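Side-chain contacts in ABM domain-containing protein (Deinococcus radiodurans, PDB 3E8O), which is of unknown function but, as a dimeric member of the antibiotic biosynthesis monooxygenase family with a ferredoxin-like fold, may act as an oxidoreductase: residues A[94-98]-A[99-103]; A[34-37]-A[38-41]. One frame throughout, in Å; residues are numbered along the deposited sequence.

Contact 1 (A[94-98]-A[99-103]); sequences DALKH and LNVTD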
ATOM      1  N   ASP A  94       5.683 -20.616  -4.394  1.00 20.36           N
ATOM      2  CA  ASP A  94       6.571 -21.724  -4.018  1.00 23.14           C
ATOM      3  C   ASP A  94       7.855 -21.200  -3.373  1.00 21.25           C
ATOM      4  O   ASP A  94       8.362 -21.737  -2.361  1.00 21.73           O
ATOM      5  CB  ASP A  94       6.870 -22.627  -5.218  1.00 24.91           C
ATOM      6  CG  ASP A  94       5.717 -23.588  -5.501  1.00 33.83           C
ATOM      7  OD1 ASP A  94       4.895 -23.806  -4.574  1.00 38.08           O
ATOM      8  OD2 ASP A  94       5.634 -24.136  -6.628  1.00 37.28           O
ATOM      9  N   ALA A  95       8.359 -20.126  -3.940  1.00 18.30           N
ATOM     10  CA  ALA A  95       9.581 -19.495  -3.428  1.00 17.97           C
ATOM     11  C   ALA A  95       9.397 -19.028  -1.975  1.00 18.44           C
ATOM     12  O   ALA A  95      10.334 -19.088  -1.131  1.00 18.88           O
ATOM     13  CB  ALA A  95      10.060 -18.353  -4.376  1.00 18.07           C
ATOM     14  N   LEU A  96       8.198 -18.561  -1.668  1.00 17.35           N
ATOM     15  CA  LEU A  96       7.896 -18.098  -0.308  1.00 17.16           C
ATOM     16  C   LEU A  96       8.022 -19.219   0.703  1.00 20.37           C
ATOM     17  O   LEU A  96       8.501 -19.034   1.832  1.00 19.84           O
ATOM     18  CB  LEU A  96       6.496 -17.482  -0.209  1.00 18.11           C
ATOM     19  CG  LEU A  96       6.262 -16.182  -0.961  1.00 17.10           C
ATOM     20  CD1 LEU A  96       4.761 -15.784  -0.886  1.00 18.35           C
ATOM     21  CD2 LEU A  96       7.144 -15.039  -0.475  1.00 17.84           C
ATOM     22  N   LYS A  97       7.625 -20.409   0.276  1.00 22.50           N
ATOM     23  CA  LYS A  97       7.670 -21.591   1.154  1.00 24.95           C
ATOM     24  C   LYS A  97       9.078 -21.799   1.607  1.00 24.33           C
ATOM     25  O   LYS A  97       9.371 -22.139   2.759  1.00 24.23           O
ATOM     26  CB  LYS A  97       7.147 -22.882   0.464  1.00 27.63           C
ATOM     27  CG  LYS A  97       5.637 -22.989   0.377  1.00 32.00           C
ATOM     28  CD  LYS A  97       5.118 -24.396  -0.123  1.00 35.16           C
ATOM     29  CE  LYS A  97       5.577 -24.756  -1.522  1.00 36.69           C
ATOM     30  NZ  LYS A  97       4.946 -26.031  -2.084  1.00 35.03           N
ATOM     31  N   HIS A  98       9.971 -21.573   0.678  1.00 24.32           N
ATOM     32  CA  HIS A  98      11.384 -21.794   0.937  1.00 25.23           C
ATOM     33  C   HIS A  98      12.086 -20.730   1.752  1.00 24.61           C
ATOM     34  O   HIS A  98      13.190 -20.934   2.275  1.00 26.25           O
ATOM     35  CB  HIS A  98      12.096 -22.130  -0.356  1.00 27.33           C
ATOM     36  CG  HIS A  98      11.619 -23.431  -0.911  1.00 32.70           C
ATOM     37  ND1 HIS A  98      12.026 -24.649  -0.398  1.00 37.82           N
ATOM     38  CD2 HIS A  98      10.660 -23.710  -1.824  1.00 36.81           C
ATOM     39  CE1 HIS A  98      11.393 -25.617  -1.036  1.00 39.44           C
ATOM     40  NE2 HIS A  98      10.554 -25.075  -1.900  1.00 39.72           N
ATOM     41  N   LEU A  99      11.418 -19.588   1.859  1.00 21.81           N
ATOM     42  CA  LEU A  99      11.883 -18.493   2.686  1.00 19.03           C
ATOM     43  C   LEU A  99      11.153 -18.534   4.044  1.00 19.95           C
ATOM     44  O   LEU A  99      11.273 -17.618   4.888  1.00 20.07           O
ATOM     45  CB  LEU A  99      11.646 -17.132   1.981  1.00 18.57           C
ATOM     46  CG  LEU A  99      12.389 -16.862   0.676  1.00 16.78           C
ATOM     47  CD1 LEU A  99      11.982 -15.488   0.158  1.00 19.63           C
ATOM     48  CD2 LEU A  99      13.902 -16.944   0.911  1.00 21.97           C
ATOM     49  N   ASN A 100      10.390 -19.608   4.214  1.00 19.69           N
ATOM     50  CA  ASN A 100       9.508 -19.821   5.387  1.00 20.40           C
ATOM     51  C   ASN A 100       8.624 -18.626   5.655  1.00 17.87           C
ATOM     52  O   ASN A 100       8.352 -18.246   6.811  1.00 19.01           O
ATOM     53  CB  ASN A 100      10.254 -20.194   6.680  1.00 21.81           C
ATOM     54  CG  ASN A 100       9.319 -20.825   7.764  1.00 27.09           C
ATOM     55  OD1 ASN A 100       8.365 -21.625   7.488  1.00 27.07           O
ATOM     56  ND2 ASN A 100       9.610 -20.476   9.009  1.00 31.01           N
ATOM     57  N   VAL A 101       8.185 -18.027   4.548  1.00 15.68           N
ATOM     58  CA  VAL A 101       7.184 -16.941   4.615  1.00 15.61           C
ATOM     59  C   VAL A 101       5.834 -17.612   4.545  1.00 15.92           C
ATOM     60  O   VAL A 101       5.455 -18.140   3.504  1.00 19.47           O
ATOM     61  CB  VAL A 101       7.322 -15.933   3.469  1.00 17.33           C
ATOM     62  CG1 VAL A 101       6.116 -14.954   3.457  1.00 17.21           C
ATOM     63  CG2 VAL A 101       8.683 -15.235   3.565  1.00 17.79           C
ATOM     64  N   THR A 102       5.128 -17.610   5.665  1.00 14.94           N
ATOM     65  CA  THR A 102       3.889 -18.374   5.793  1.00 17.98           C
ATOM     66  C   THR A 102       2.677 -17.537   6.085  1.00 17.40           C
ATOM     67  O   THR A 102       1.578 -18.084   6.210  1.00 19.09           O
ATOM     68  CB  THR A 102       3.978 -19.402   6.936  1.00 19.92           C
ATOM     69  OG1 THR A 102       4.164 -18.720   8.175  1.00 21.69           O
ATOM     70  CG2 THR A 102       5.113 -20.357   6.679  1.00 24.19           C
ATOM     71  N   ASP A 103       2.826 -16.218   6.057  1.00 14.51           N
ATOM     72  CA  ASP A 103       1.727 -15.339   6.463  1.00 13.82           C
ATOM     73  C   ASP A 103       1.194 -14.468   5.348  1.00 12.73           C
ATOM     74  O   ASP A 103       0.533 -13.452   5.589  1.00 12.29           O
ATOM     75  CB  ASP A 103       2.107 -14.469   7.669  1.00 13.81           C
ATOM     76  CG  ASP A 103       3.251 -13.531   7.388  1.00 13.32           C
ATOM     77  OD1 ASP A 103       3.826 -13.592   6.283  1.00 12.26           O
ATOM     78  OD2 ASP A 103       3.609 -12.767   8.316  1.00 14.62           O
TER
HETATM   79  O   HOH W   1       7.565 -22.946   4.877  1.00 31.13           O

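Contact 2 (A[34-37]-A[38-41]); sequences AHLR and QLLV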
ATOM      1  N   ALA A  34      16.102 -10.040   3.224  1.00 13.48           N
ATOM      2  CA  ALA A  34      16.773  -9.556   1.996  1.00 12.00           C
ATOM      3  C   ALA A  34      16.322 -10.344   0.740  1.00 12.35           C
ATOM      4  O   ALA A  34      16.072  -9.792  -0.334  1.00 12.61           O
ATOM      5  CB  ALA A  34      18.323  -9.540   2.167  1.00 12.70           C
ATOM      6  N   HIS A  35      16.217 -11.647   0.890  1.00 12.55           N
ATOM      7  CA  HIS A  35      15.747 -12.517  -0.183  0.50 13.47           C
ATOM      8  C   HIS A  35      14.299 -12.184  -0.565  1.00 13.07           C
ATOM      9  O   HIS A  35      13.930 -12.138  -1.736  1.00 15.05           O
ATOM     10  CB  HIS A  35      15.882 -14.011   0.198  0.50 13.53           C
ATOM     11  CG  HIS A  35      17.309 -14.461   0.403  0.50 13.27           C
ATOM     12  ND1 HIS A  35      17.691 -15.290   1.436  0.50 17.84           N
ATOM     13  CD2 HIS A  35      18.448 -14.134  -0.253  0.50 15.05           C
ATOM     14  CE1 HIS A  35      19.000 -15.481   1.388  0.50 16.16           C
ATOM     15  NE2 HIS A  35      19.480 -14.801   0.365  0.50 18.40           N
ATOM     16  N   LEU A  36      13.488 -11.885   0.445  1.00 12.80           N
ATOM     17  CA  LEU A  36      12.088 -11.579   0.141  1.00 12.08           C
ATOM     18  C   LEU A  36      11.946 -10.240  -0.589  1.00 11.70           C
ATOM     19  O   LEU A  36      11.147 -10.093  -1.517  1.00 12.78           O
ATOM     20  CB  LEU A  36      11.232 -11.601   1.390  1.00 12.34           C
ATOM     21  CG  LEU A  36       9.734 -11.347   1.156  1.00 11.64           C
ATOM     22  CD1 LEU A  36       9.092 -12.280   0.129  1.00 12.70           C
ATOM     23  CD2 LEU A  36       8.960 -11.356   2.496  1.00 12.24           C
ATOM     24  N   ARG A  37      12.783  -9.291  -0.214  1.00 11.40           N
ATOM     25  CA  ARG A  37      12.720  -7.987  -0.879  1.00 10.80           C
ATOM     26  C   ARG A  37      13.055  -8.149  -2.346  1.00 12.08           C
ATOM     27  O   ARG A  37      12.434  -7.581  -3.204  1.00 12.32           O
ATOM     28  CB  ARG A  37      13.653  -6.941  -0.229  1.00 11.62           C
ATOM     29  CG  ARG A  37      13.275  -6.566   1.180  1.00 12.14           C
ATOM     30  CD  ARG A  37      14.162  -5.462   1.741  1.00 11.80           C
ATOM     31  NE  ARG A  37      13.940  -5.257   3.153  1.00 11.96           N
ATOM     32  CZ  ARG A  37      14.613  -5.816   4.147  1.00 12.87           C
ATOM     33  NH1 ARG A  37      15.698  -6.532   3.928  1.00 14.84           N
ATOM     34  NH2 ARG A  37      14.206  -5.631   5.373  1.00 13.64           N
ATOM     35  N   GLN A  38      14.096  -8.923  -2.618  1.00 12.45           N
ATOM     36  CA  GLN A  38      14.516  -9.161  -3.988  1.00 12.52           C
ATOM     37  C   GLN A  38      13.419  -9.841  -4.797  1.00 13.44           C
ATOM     38  O   GLN A  38      13.137  -9.491  -5.935  1.00 13.82           O
ATOM     39  CB  GLN A  38      15.837  -9.978  -4.050  1.00 14.31           C
ATOM     40  CG  GLN A  38      16.257 -10.231  -5.494  1.00 21.20           C
ATOM     41  CD  GLN A  38      17.415 -11.155  -5.702  1.00 27.93           C
ATOM     42  OE1 GLN A  38      17.516 -12.219  -5.090  1.00 29.14           O
ATOM     43  NE2 GLN A  38      18.281 -10.770  -6.630  1.00 34.92           N
ATOM     44  N   LEU A  39      12.803 -10.836  -4.181  1.00 14.13           N
ATOM     45  CA  LEU A  39      11.692 -11.575  -4.828  1.00 13.68           C
ATOM     46  C   LEU A  39      10.515 -10.670  -5.137  1.00 13.38           C
ATOM     47  O   LEU A  39       9.948 -10.712  -6.227  1.00 13.62           O
ATOM     48  CB  LEU A  39      11.254 -12.727  -3.936  1.00 14.74           C
ATOM     49  CG  LEU A  39      10.070 -13.568  -4.423  1.00 14.90           C
ATOM     50  CD1 LEU A  39      10.317 -14.225  -5.778  1.00 21.07           C
ATOM     51  CD2 LEU A  39       9.734 -14.623  -3.332  1.00 18.68           C
ATOM     52  N   LEU A  40      10.167  -9.817  -4.172  1.00 12.58           N
ATOM     53  CA  LEU A  40       9.044  -8.904  -4.334  1.00 10.91           C
ATOM     54  C   LEU A  40       9.282  -7.893  -5.476  1.00 11.17           C
ATOM     55  O   LEU A  40       8.415  -7.626  -6.283  1.00 10.96           O
ATOM     56  CB  LEU A  40       8.689  -8.198  -3.020  1.00 10.48           C
ATOM     57  CG  LEU A  40       8.021  -9.039  -1.937  1.00 10.59           C
ATOM     58  CD1 LEU A  40       7.980  -8.294  -0.613  1.00 11.39           C
ATOM     59  CD2 LEU A  40       6.593  -9.461  -2.390  1.00 14.14           C
ATOM     60  N   VAL A  41      10.489  -7.353  -5.524  1.00 11.39           N
ATOM     61  CA  VAL A  41      10.833  -6.383  -6.570  1.00 12.05           C
ATOM     62  C   VAL A  41      10.751  -7.073  -7.936  1.00 12.65           C
ATOM     63  O   VAL A  41      10.264  -6.490  -8.914  1.00 13.28           O
ATOM     64  CB  VAL A  41      12.220  -5.748  -6.273  1.00 12.94           C
ATOM     65  CG1 VAL A  41      12.757  -5.001  -7.485  1.00 16.12           C
ATOM     66  CG2 VAL A  41      12.103  -4.828  -5.039  1.00 13.62           C
TER
HETATM   67  O   HOH W   2      15.032 -13.943  -3.456  1.00 35.14           O

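Contact 1 (A[94-98]-A[99-103])
A Schellman motif closes helix 87-98, and L96 and V101, which touch across it, show how such an ending combines backbone bonds with the apolar contact that usually accompanies them, between the residue four before C-prime and the one just after it. The motif is defined by two bonds: V101 N reaches back to L96 O at 2.9 Å, nearly straight at 158°, while N100 N binds K97 O at 3.1 Å. N100 is the C-prime residue, and its positive phi of 50° turns the chain out of the helix. The carbonyl of L96 is gripped twice, since L99 N also donates to its O at 3.0 Å; the two donors arrive from opposite faces of the carbonyl plane, V101 N tilted moderately from it and L99 N standing well above it. L99 N makes a second, weak bond to A95 O, as the last helical turn gives way to the tighter turn of the cap.

K97, H98 and N100 are exposed. N100 OD1 and K97 O are joined by a water that donates to both, so the side chain of the C-prime residue adds a solvent bridge to the direct backbone bond. Within the last turn, K97 folds back so that NZ forms a salt bridge with D94 OD1.

The apolar groups face inward, toward helix 33-47 and strand 20-27: L96 packs on L36, L39 and L26, and V101 on L26 and on A28 of the loop that follows. L99 lies beside A95, its CG 3.5 Å from A95 O, and packs on H35 and H32. In L96 a chi1 of -67° puts CG beside the backbone N, and from there branch CD2 meets V101 CB obliquely at 4.0 Å.

Contact 2 (A[34-37]-A[38-41])
L36 and L40, one helical turn apart, illustrate how first torsions choose which atoms meet between residues that the helix has already brought together. The CG of L36 is anti to its own backbone N (chi1 -178°), whereas in L40 it is anti to the carbonyl carbon (chi1 -72°). Their branches come together at an angle: L36 CG lies 3.9 Å from L40 CD1, and L36 CD1 also approaches L40 CG. L40 CG sits close over L36 O, at 3.3 Å, beside the bond from L40 N to that oxygen (2.8 Å, 160°).

L39 CD2 comes within 4.2 Å of L36 CD1. Farther round the helix, V41 CG2 rests 3.3 Å from R37 O. R37 extends from CG to NE, and NE makes a salt bridge with E60, while its side chain, with L40 and V41, packs on L62 of the second subunit. A water donates to H35 O and, weakly, to Q38 OE1.

Four successive i to i+4 backbone bonds join the two segments. L36 and L40 meet F68 of strand 67-74, L40 also I70, while L39 packs on A95 and L96 of helix 87-98 and L36 touches L96 too: an amphipathic helix packed on both sheet and neighbouring helix, as suits a ferredoxin-like alpha-beta fold.

How the contacts relate
Contacts 1 and 2 illustrate two solutions to the same problem, the pairing of backbone polar groups: contact 2 uses the regular bonds of a helix interior, contact 1 the irregular ones of a helix end. Both are partly buried, each with a leucine face inward and polar groups outward. They also meet directly, L96 CD2 lying 3.4 Å from L36 CD1 and L99 CD2 3.6 Å from H35 CB, so helix 87-98 and the loop after it both pack on helix 33-47. Their surroundings differ: R37, L40 and V41 of contact 2 pack on L62 of the second subunit, while contact 1 touches no other chain of the assembly and leads through its loop toward strand 105-110.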